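Local coordinates for phenazine biosynthesis protein, PhzF family (Bacillus anthracis, PDB 3EDN) that is of unconfirmed function but is probably an enzyme, perhaps an isomerase related to phenazine biosynthesis, at residues L52-A57 with T97-A102; I166-N171 with H198-E203. All coordinates share one frame; numbering follows the deposited sequence.

Contact 1: residues L52-A57 with T97-A102. With SO4 (sulfate ion), chain O.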
loop_
_atom_site.group_PDB
_atom_site.type_symbol
_atom_site.label_atom_id
_atom_site.label_comp_id
_atom_site.label_asym_id
_atom_site.label_seq_id
_atom_site.Cartn_x
_atom_site.Cartn_y
_atom_site.Cartn_z
ATOM N N LEU A 52 1.586 11.119 -1.531
ATOM C CA LEU A 52 0.953 10.525 -0.343
ATOM C C LEU A 52 1.173 11.382 0.899
ATOM O O LEU A 52 2.028 12.273 0.918
ATOM C CB LEU A 52 1.551 9.140 -0.092
ATOM C CG LEU A 52 1.304 8.176 -1.254
ATOM C CD1 LEU A 52 2.306 7.035 -1.328
ATOM C CD2 LEU A 52 -0.095 7.614 -1.116
ATOM N N SER A 53 0.384 11.112 1.933
ATOM C CA SER A 53 0.553 11.807 3.211
ATOM C C SER A 53 1.746 11.218 3.963
ATOM O O SER A 53 2.085 10.055 3.787
ATOM C CB SER A 53 -0.716 11.688 4.074
ATOM O OG SER A 53 -1.799 12.424 3.515
ATOM N N SER A 54 2.368 12.029 4.825
ATOM C CA SER A 54 3.545 11.593 5.581
ATOM C C SER A 54 3.443 11.995 7.040
ATOM O O SER A 54 2.985 13.087 7.333
ATOM C CB SER A 54 4.835 12.208 5.015
ATOM O OG SER A 54 5.962 11.774 5.776
ATOM N N GLU A 55 3.936 11.116 7.916
ATOM C CA GLU A 55 4.047 11.384 9.352
ATOM C C GLU A 55 5.303 12.174 9.705
ATOM O O GLU A 55 5.397 12.735 10.800
ATOM C CB GLU A 55 4.095 10.062 10.120
ATOM C CG GLU A 55 2.815 9.237 10.049
ATOM C CD GLU A 55 1.721 9.799 10.935
ATOM O OE1 GLU A 55 2.038 10.262 12.053
ATOM O OE2 GLU A 55 0.546 9.792 10.511
ATOM N N VAL A 56 6.271 12.212 8.791
ATOM C CA VAL A 56 7.619 12.670 9.136
ATOM C C VAL A 56 8.213 13.666 8.143
ATOM O O VAL A 56 9.357 14.087 8.313
ATOM C CB VAL A 56 8.600 11.478 9.262
ATOM C CG1 VAL A 56 8.217 10.580 10.428
ATOM C CG2 VAL A 56 8.658 10.684 7.960
ATOM N N ALA A 57 7.456 14.021 7.111
ATOM C CA ALA A 57 7.926 14.976 6.082
ATOM C C ALA A 57 6.740 15.719 5.490
ATOM O O ALA A 57 5.591 15.388 5.793
ATOM C CB ALA A 57 8.689 14.261 4.972
ATOM N N THR A 97 10.370 18.602 2.164
ATOM C CA THR A 97 10.897 17.271 2.457
ATOM C C THR A 97 9.955 16.190 1.942
ATOM O O THR A 97 8.725 16.332 2.009
ATOM C CB THR A 97 11.150 17.050 3.962
ATOM O OG1 THR A 97 9.947 17.342 4.675
ATOM C CG2 THR A 97 12.285 17.972 4.473
ATOM N N ILE A 98 10.543 15.120 1.412
ATOM C CA ILE A 98 9.808 14.014 0.819
ATOM C C ILE A 98 10.217 12.720 1.507
ATOM O O ILE A 98 11.381 12.316 1.468
ATOM C CB ILE A 98 10.098 13.859 -0.699
ATOM C CG1 ILE A 98 9.814 15.157 -1.466
ATOM C CG2 ILE A 98 9.289 12.697 -1.265
ATOM C CD1 ILE A 98 10.293 15.121 -2.914
ATOM N N GLU A 99 9.261 12.070 2.156
ATOM C CA GLU A 99 9.523 10.756 2.708
ATOM C C GLU A 99 9.572 9.706 1.603
ATOM O O GLU A 99 8.630 9.582 0.819
ATOM C CB GLU A 99 8.464 10.373 3.735
ATOM C CG GLU A 99 8.820 9.051 4.395
ATOM C CD GLU A 99 7.789 8.540 5.365
ATOM O OE1 GLU A 99 6.693 9.146 5.469
ATOM O OE2 GLU A 99 8.106 7.510 6.019
ATOM N N THR A 100 10.674 8.967 1.528
ATOM C CA THR A 100 10.768 7.845 0.592
ATOM C C THR A 100 11.332 6.624 1.307
ATOM O O THR A 100 11.808 6.708 2.445
ATOM C CB THR A 100 11.680 8.134 -0.632
ATOM O OG1 THR A 100 13.055 7.980 -0.255
ATOM C CG2 THR A 100 11.426 9.526 -1.215
ATOM N N LYS A 101 11.287 5.486 0.624
ATOM C CA LYS A 101 11.800 4.257 1.199
ATOM C C LYS A 101 13.322 4.305 1.350
ATOM O O LYS A 101 13.892 3.542 2.133
ATOM C CB LYS A 101 11.335 3.043 0.384
ATOM C CG LYS A 101 9.842 2.761 0.565
ATOM C CD LYS A 101 9.406 1.453 -0.074
ATOM C CE LYS A 101 7.960 1.149 0.268
ATOM N NZ LYS A 101 7.570 -0.156 -0.325
ATOM N N ALA A 102 13.981 5.215 0.634
ATOM C CA ALA A 102 15.430 5.392 0.786
ATOM C C ALA A 102 15.793 6.519 1.764
ATOM O O ALA A 102 16.966 6.894 1.874
ATOM C CB ALA A 102 16.091 5.614 -0.564
HETATM S S SO4 O . 4.650 -2.279 1.258
HETATM O O1 SO4 O . 3.705 -2.273 2.369
HETATM O O2 SO4 O . 3.950 -2.120 -0.009
HETATM O O3 SO4 O . 5.621 -1.206 1.444
HETATM O O4 SO4 O . 5.329 -3.576 1.277
HETATM O O HOH W 1 4.790 8.475 7.112
#
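Glu99 reaches out from the strand 95-100 and is held at its tip by the loop 52-57. Its CG is anti to the backbone N (chi1 -175°) and the chain stays extended beyond it, so the carboxylate arrives beside the turn of the loop. There Ser54 OG donates to Glu99 OE1 at 2.7 Å, coming in from above the carboxylate plane, 32° out of it. A water sitting 2.6 Å from Glu99 OE1 donates to the same oxygen and accepts from Glu55 N, so OE1 has two donors. The other oxygen, OE2, makes a salt bridge to Lys2 of the second subunit, which ties the loop contact to the dimer interface. Val56 crosses the glutamate obliquely, its CG2 lying 3.5 Å from Glu99 CD.

Ser54 does double duty. While its hydroxyl donates to the glutamate, OG accepts from Val56 N at 3.1 Å, a nearly straight bond that makes an ST turn, and also, weakly, from Ala57 N; these bonds help hold OG where it can donate to Glu99 OE1.

Beyond the turn, Ala57 packs its methyl directly on the strand backbone: CB is 3.6 Å from Glu99 N. The same methyl meets Thr97 OG1 at 3.3 Å, and Thr97 holds that hydroxyl in the crowded position between its N and carbonyl carbon. Farther along, the extended Lys101 takes no part in the loop contact; its NZ donates to O3 of a sulfate at 2.8 Å and is salt-bridged to Glu69.

This is surface packing of a beta-beta connection: the loop between antiparallel strands 48-52 and 59-64, held by its ST turn, folds against strand 95-100, the parallel neighbour of 59-64, in a diaminopimelate epimerase-like fold.

Contact 2: residues I166-N171 with H198-E203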
loop_
_atom_site.group_PDB
_atom_site.type_symbol
_atom_site.label_atom_id
_atom_site.label_comp_id
_atom_site.label_asym_id
_atom_site.label_seq_id
_atom_site.Cartn_x
_atom_site.Cartn_y
_atom_site.Cartn_z
ATOM N N ILE A 166 31.355 6.501 -18.359
ATOM C CA ILE A 166 31.535 7.721 -19.119
ATOM C C ILE A 166 32.567 7.433 -20.220
ATOM O O ILE A 166 33.724 7.133 -19.916
ATOM C CB ILE A 166 32.049 8.864 -18.208
ATOM C CG1 ILE A 166 31.040 9.188 -17.078
ATOM C CG2 ILE A 166 32.365 10.105 -19.032
ATOM C CD1 ILE A 166 29.648 9.629 -17.601
ATOM N N VAL A 167 32.139 7.517 -21.479
ATOM C CA VAL A 167 32.969 7.221 -22.644
ATOM C C VAL A 167 33.125 8.478 -23.522
ATOM O O VAL A 167 32.239 8.795 -24.333
ATOM C CB VAL A 167 32.333 6.106 -23.494
ATOM C CG1 VAL A 167 33.253 5.733 -24.661
ATOM C CG2 VAL A 167 32.056 4.880 -22.637
ATOM N N PRO A 168 34.236 9.209 -23.354
ATOM C CA PRO A 168 34.440 10.401 -24.189
ATOM C C PRO A 168 34.616 10.051 -25.673
ATOM O O PRO A 168 35.464 9.207 -26.022
ATOM C CB PRO A 168 35.715 11.026 -23.609
ATOM C CG PRO A 168 35.784 10.484 -22.164
ATOM C CD PRO A 168 35.295 9.062 -22.330
ATOM N N VAL A 169 33.801 10.675 -26.525
ATOM C CA VAL A 169 33.931 10.541 -27.983
ATOM C C VAL A 169 34.267 11.902 -28.619
ATOM O O VAL A 169 34.157 12.949 -27.976
ATOM C CB VAL A 169 32.682 9.873 -28.632
ATOM C CG1 VAL A 169 32.428 8.497 -28.017
ATOM C CG2 VAL A 169 31.472 10.765 -28.473
ATOM N N LYS A 170 34.710 11.883 -29.869
ATOM C CA LYS A 170 35.274 13.084 -30.473
ATOM C C LYS A 170 34.292 14.249 -30.604
ATOM O O LYS A 170 34.643 15.382 -30.293
ATOM C CB LYS A 170 35.909 12.752 -31.826
ATOM C CG LYS A 170 37.306 12.129 -31.705
ATOM C CD LYS A 170 37.835 11.715 -33.083
ATOM C CE LYS A 170 39.330 11.412 -33.040
ATOM N NZ LYS A 170 39.706 10.385 -32.063
ATOM N N ASN A 171 33.070 13.973 -31.056
ATOM C CA ASN A 171 32.121 15.053 -31.353
ATOM C C ASN A 171 30.698 14.561 -31.590
ATOM O O ASN A 171 30.427 13.360 -31.458
ATOM C CB ASN A 171 32.633 15.905 -32.526
ATOM C CG ASN A 171 32.912 15.091 -33.766
ATOM O OD1 ASN A 171 32.243 14.099 -34.050
ATOM N ND2 ASN A 171 33.921 15.509 -34.518
ATOM N N HIS A 198 27.411 5.594 -21.023
ATOM C CA HIS A 198 26.997 6.962 -21.277
ATOM C C HIS A 198 28.094 7.768 -21.981
ATOM O O HIS A 198 28.883 8.483 -21.332
ATOM C CB HIS A 198 26.621 7.645 -19.961
ATOM C CG HIS A 198 25.714 8.820 -20.153
ATOM N ND1 HIS A 198 24.359 8.756 -19.919
ATOM C CD2 HIS A 198 25.958 10.069 -20.620
ATOM C CE1 HIS A 198 23.811 9.927 -20.190
ATOM N NE2 HIS A 198 24.755 10.738 -20.636
ATOM N N PRO A 199 28.156 7.657 -23.313
ATOM C CA PRO A 199 29.151 8.414 -24.072
ATOM C C PRO A 199 28.909 9.911 -23.967
ATOM O O PRO A 199 27.760 10.354 -23.833
ATOM C CB PRO A 199 28.946 7.928 -25.507
ATOM C CG PRO A 199 28.239 6.594 -25.370
ATOM C CD PRO A 199 27.335 6.787 -24.171
ATOM N N ILE A 200 29.990 10.683 -24.003
ATOM C CA ILE A 200 29.913 12.127 -23.841
ATOM C C ILE A 200 30.826 12.857 -24.826
ATOM O O ILE A 200 31.788 12.274 -25.357
ATOM C CB ILE A 200 30.274 12.587 -22.403
ATOM C CG1 ILE A 200 31.751 12.300 -22.087
ATOM C CG2 ILE A 200 29.342 11.934 -21.395
ATOM C CD1 ILE A 200 32.272 12.977 -20.859
ATOM N N CYS A 201 30.494 14.112 -25.102
ATOM C CA CYS A 201 31.459 15.022 -25.745
ATOM C C CYS A 201 31.207 16.460 -25.305
ATOM O O CYS A 201 30.144 16.776 -24.761
ATOM C CB CYS A 201 31.428 14.910 -27.268
ATOM S SG CYS A 201 29.825 15.259 -28.013
ATOM N N LEU A 202 32.185 17.344 -25.504
ATOM C CA LEU A 202 32.016 18.730 -25.071
ATOM C C LEU A 202 31.280 19.589 -26.103
ATOM O O LEU A 202 30.697 20.623 -25.742
ATOM C CB LEU A 202 33.360 19.377 -24.716
ATOM C CG LEU A 202 34.099 18.729 -23.536
ATOM C CD1 LEU A 202 35.353 19.544 -23.175
ATOM C CD2 LEU A 202 33.180 18.552 -22.336
ATOM N N GLU A 203 31.310 19.184 -27.371
ATOM C CA GLU A 203 30.475 19.835 -28.395
ATOM C C GLU A 203 29.002 19.609 -28.057
ATOM O O GLU A 203 28.624 18.496 -27.720
ATOM C CB GLU A 203 30.757 19.288 -29.802
ATOM C CG GLU A 203 30.009 20.070 -30.885
ATOM C CD GLU A 203 30.092 19.467 -32.291
ATOM O OE1 GLU A 203 30.465 18.299 -32.456
ATOM O OE2 GLU A 203 29.740 20.179 -33.256
HETATM O O HOH W 2 33.563 17.515 -28.638
#
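Two parallel strands of the diaminopimelate epimerase-like fold, 163-168 and 196-201, run side by side here, their short segments twisted 39° against each other. On one face Ile200 is the chief bump. Its CG1 takes the crowded position between N and the carbonyl carbon, which carries CD1 to within 3.4 Å of Ile166 CG2, tighter than usual for carbons; the two chains cross obliquely, and CG1 also lies against Pro168. Behind it, Ile200 CG2 meets the edge of the His198 ring, whose ND1 is hydrogen-bonded to His215. On the face of Val167, Pro199 CB lies 4.3 Å from Val167 CB and also touches CG1 of Val169, just past the strand.

At the end of the strands the two segments stay close. Cys201, the last strand residue, presses CB on the carbonyl of Val169, its SG lying 3.7 Å from Asn171 C, while Glu203 brings OE1 to 3.2 Å from Asn171 CB on its way to Leu172 N. Asn171 is the N-cap of helix 172-177, with OD1 accepting from Val174 N. A water bridges Lys170 O and Glu203 N. The straightest bond of the ladder is Val169 N to Ile200 O, 2.8 Å long and nearly along the C=O axis.

In the fold
From the N terminus the chain first closes at contact 1, where the loop after strand 48-52 is met again by strand 95-100; the loop spanned includes strand 59-64 and helix 74-86. Only later does contact 2 close, pairing strand 163-168 with 196-201 around helices 172-177 and 185-188. The two closures are in series, neither nested nor crossed. Contacts 1 and 2 lie on opposite sides of the chain's centre, with about 37 Å between the centres of contacts 1 and 2 and about 21 Å between their nearest atoms. Contact 1 faces the second subunit, whereas contact 2 is mostly buried and touches no other chain of the assembly. Strand 282-298, pairing with 3-11, 117-122 and 266-273, joins the beta structure between the two halves.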